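Local coordinates for cellulase (Bacillus sp. BG-CS10, PDB 5E09), which probably hydrolyses internal beta-1,4-glucosidic bonds of cellulose, joining a family 5 catalytic barrel to carbohydrate-binding modules, at residues V42-K48 / W90-L96. Numbering follows the deposited sequence.
Sequences VTRELIK and WALEEDL
The indole of W90 reaches across from helix 78-93 and lies against the first turn of helix 44-52, with R44 CD over one face. R44 CD sits above the five-membered ring, 3.5 Å from its centroid and 13° off the normal, a CH-pi contact. The far, six-membered end of the indole slots in beside the backbone of V42 and T43, with W90 CZ3 3.6 Å from V42 O, which meets the ring at its edge. Deeper in, I47 is the bump between the helices: with CG1 beside the backbone N (chi1 -49°), CG2 is turned anti to it and drops into a hollow formed by A91, the CG of E94 and L96. I47 CG2 settles over the A91 backbone, 3.6 Å from A91 CA, and lies 4.0 Å from L96 CD1. Below this layer I58 of strand 57-60 touches I47, A91 and L96, so the contact joins two neighbouring outer helices of the TIM barrel over a strand of its wall. Replacing W90 by an alanine would take away the face under R44 CD and would probably open a gap beside V42 and I47, leaving the arginine freer to turn. Past the indole, R44 NH2 forms a weak, bent salt bridge with E93 OE1 (3.1 Å), while the E94 carboxylate lies at the guanidinium edge, modelled too close for its details to be relied on. Chemically, an apolar interior is thus rimmed by an arginine lying among two acids, whose negative charge it probably offsets where helix 78-93 ends.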
loop_
_atom_site.group_PDB
_atom_site.type_symbol
_atom_site.label_atom_id
_atom_site.label_comp_id
_atom_site.label_asym_id
_atom_site.label_seq_id
_atom_site.Cartn_x
_atom_site.Cartn_y
_atom_site.Cartn_z
ATOM N N VAL A 42 6.972 16.097 13.419
ATOM C CA VAL A 42 5.592 15.812 13.778
ATOM C C VAL A 42 4.973 16.998 14.506
ATOM O O VAL A 42 5.593 17.587 15.391
ATOM C CB VAL A 42 5.494 14.550 14.658
ATOM C CG1 VAL A 42 4.040 14.227 14.983
ATOM C CG2 VAL A 42 6.170 13.374 13.966
ATOM N N THR A 43 3.755 17.357 14.113
ATOM C CA THR A 43 3.031 18.428 14.779
ATOM C C THR A 43 1.870 17.857 15.580
ATOM O O THR A 43 1.395 16.755 15.298
ATOM C CB THR A 43 2.501 19.474 13.772
ATOM O OG1 THR A 43 1.468 18.894 12.962
ATOM C CG2 THR A 43 3.633 19.986 12.884
ATOM N N ARG A 44 1.424 18.599 16.588
ATOM C CA ARG A 44 0.236 18.231 17.349
ATOM C C ARG A 44 -0.974 18.088 16.424
ATOM O O ARG A 44 -1.845 17.231 16.624
ATOM C CB ARG A 44 -0.044 19.281 18.427
ATOM C CG ARG A 44 -1.214 18.970 19.339
ATOM C CD ARG A 44 -0.910 17.773 20.220
ATOM N NE ARG A 44 -1.849 17.659 21.331
ATOM C CZ ARG A 44 -2.998 16.996 21.266
ATOM N NH1 ARG A 44 -3.351 16.392 20.138
ATOM N NH2 ARG A 44 -3.797 16.938 22.324
ATOM N N GLU A 45 -1.015 18.937 15.405
ATOM C CA GLU A 45 -2.145 18.975 14.489
ATOM C C GLU A 45 -2.181 17.747 13.592
ATOM O O GLU A 45 -3.254 17.330 13.162
ATOM C CB GLU A 45 -2.104 20.258 13.647
ATOM C CG GLU A 45 -2.281 21.546 14.435
ATOM C CD GLU A 45 -0.982 22.072 15.035
ATOM O OE1 GLU A 45 0.071 21.408 14.894
ATOM O OE2 GLU A 45 -1.020 23.152 15.666
ATOM N N LEU A 46 -1.015 17.170 13.310
ATOM C CA LEU A 46 -0.955 15.921 12.551
ATOM C C LEU A 46 -1.681 14.806 13.298
ATOM O O LEU A 46 -2.582 14.148 12.757
ATOM C CB LEU A 46 0.496 15.519 12.289
ATOM C CG LEU A 46 0.670 14.295 11.390
ATOM C CD1 LEU A 46 -0.032 14.530 10.075
ATOM C CD2 LEU A 46 2.140 13.986 11.157
ATOM N N ILE A 47 -1.285 14.613 14.551
ATOM C CA ILE A 47 -1.891 13.614 15.420
ATOM C C ILE A 47 -3.386 13.856 15.587
ATOM O O ILE A 47 -4.211 12.932 15.441
ATOM C CB ILE A 47 -1.214 13.607 16.805
ATOM C CG1 ILE A 47 0.306 13.547 16.655
ATOM C CG2 ILE A 47 -1.721 12.453 17.651
ATOM C CD1 ILE A 47 0.811 12.332 15.893
ATOM N N LYS A 48 -3.739 15.104 15.886
ATOM C CA LYS A 48 -5.143 15.450 16.074
ATOM C C LYS A 48 -5.944 15.178 14.804
ATOM O O LYS A 48 -7.086 14.735 14.869
ATOM C CB LYS A 48 -5.298 16.915 16.495
ATOM C CG LYS A 48 -6.726 17.434 16.377
ATOM C CD LYS A 48 -6.966 18.691 17.189
ATOM C CE LYS A 48 -8.322 19.285 16.854
ATOM N NZ LYS A 48 -8.573 19.315 15.380
ATOM N N TRP A 90 1.153 12.957 22.869
ATOM C CA TRP A 90 0.119 13.611 22.073
ATOM C C TRP A 90 -0.941 12.621 21.614
ATOM O O TRP A 90 -2.144 12.884 21.710
ATOM C CB TRP A 90 0.733 14.293 20.853
ATOM C CG TRP A 90 1.494 15.539 21.160
ATOM C CD1 TRP A 90 1.432 16.283 22.301
ATOM C CD2 TRP A 90 2.432 16.196 20.302
ATOM N NE1 TRP A 90 2.272 17.365 22.205
ATOM C CE2 TRP A 90 2.900 17.333 20.987
ATOM C CE3 TRP A 90 2.918 15.934 19.019
ATOM C CZ2 TRP A 90 3.835 18.204 20.436
ATOM C CZ3 TRP A 90 3.848 16.799 18.472
ATOM C CH2 TRP A 90 4.297 17.922 19.181
ATOM N N ALA A 91 -0.479 11.479 21.114
ATOM C CA ALA A 91 -1.380 10.459 20.598
ATOM C C ALA A 91 -2.207 9.823 21.715
ATOM O O ALA A 91 -3.384 9.527 21.528
ATOM C CB ALA A 91 -0.595 9.402 19.836
ATOM N N LEU A 92 -1.596 9.619 22.878
ATOM C CA LEU A 92 -2.342 9.104 24.025
ATOM C C LEU A 92 -3.402 10.116 24.480
ATOM O O LEU A 92 -4.511 9.732 24.846
ATOM C CB LEU A 92 -1.395 8.749 25.176
ATOM C CG LEU A 92 -0.518 7.513 24.929
ATOM C CD1 LEU A 92 0.541 7.349 26.008
ATOM C CD2 LEU A 92 -1.370 6.253 24.810
ATOM N N GLU A 93 -3.059 11.404 24.428
ATOM C CA GLU A 93 -3.991 12.485 24.758
ATOM C C GLU A 93 -5.220 12.493 23.855
ATOM O O GLU A 93 -6.318 12.820 24.301
ATOM C CB GLU A 93 -3.296 13.842 24.660
ATOM C CG GLU A 93 -2.246 14.104 25.720
ATOM C CD GLU A 93 -1.448 15.362 25.428
ATOM O OE1 GLU A 93 -2.008 16.282 24.792
ATOM O OE2 GLU A 93 -0.260 15.427 25.819
ATOM N N GLU A 94 -5.029 12.148 22.583
ATOM C CA GLU A 94 -6.137 12.061 21.635
ATOM C C GLU A 94 -6.922 10.768 21.807
ATOM O O GLU A 94 -7.787 10.450 20.987
ATOM C CB GLU A 94 -5.629 12.163 20.197
ATOM C CG GLU A 94 -4.987 13.494 19.862
ATOM C CD GLU A 94 -5.986 14.638 19.870
ATOM O OE1 GLU A 94 -7.196 14.378 19.690
ATOM O OE2 GLU A 94 -5.563 15.799 20.061
ATOM N N ASP A 95 -6.602 10.032 22.872
ATOM C CA ASP A 95 -7.231 8.748 23.198
ATOM C C ASP A 95 -6.942 7.678 22.136
ATOM O O ASP A 95 -7.701 6.723 21.976
ATOM C CB ASP A 95 -8.746 8.918 23.385
ATOM C CG ASP A 95 -9.097 9.666 24.661
ATOM O OD1 ASP A 95 -8.210 9.802 25.535
ATOM O OD2 ASP A 95 -10.257 10.119 24.789
ATOM N N LEU A 96 -5.836 7.840 21.418
ATOM C CA LEU A 96 -5.404 6.830 20.460
ATOM C C LEU A 96 -4.650 5.701 21.154
ATOM O O LEU A 96 -4.012 5.917 22.182
ATOM C CB LEU A 96 -4.512 7.450 19.380
ATOM C CG LEU A 96 -5.115 8.515 18.467
ATOM C CD1 LEU A 96 -4.020 9.169 17.626
ATOM C CD2 LEU A 96 -6.175 7.893 17.585
#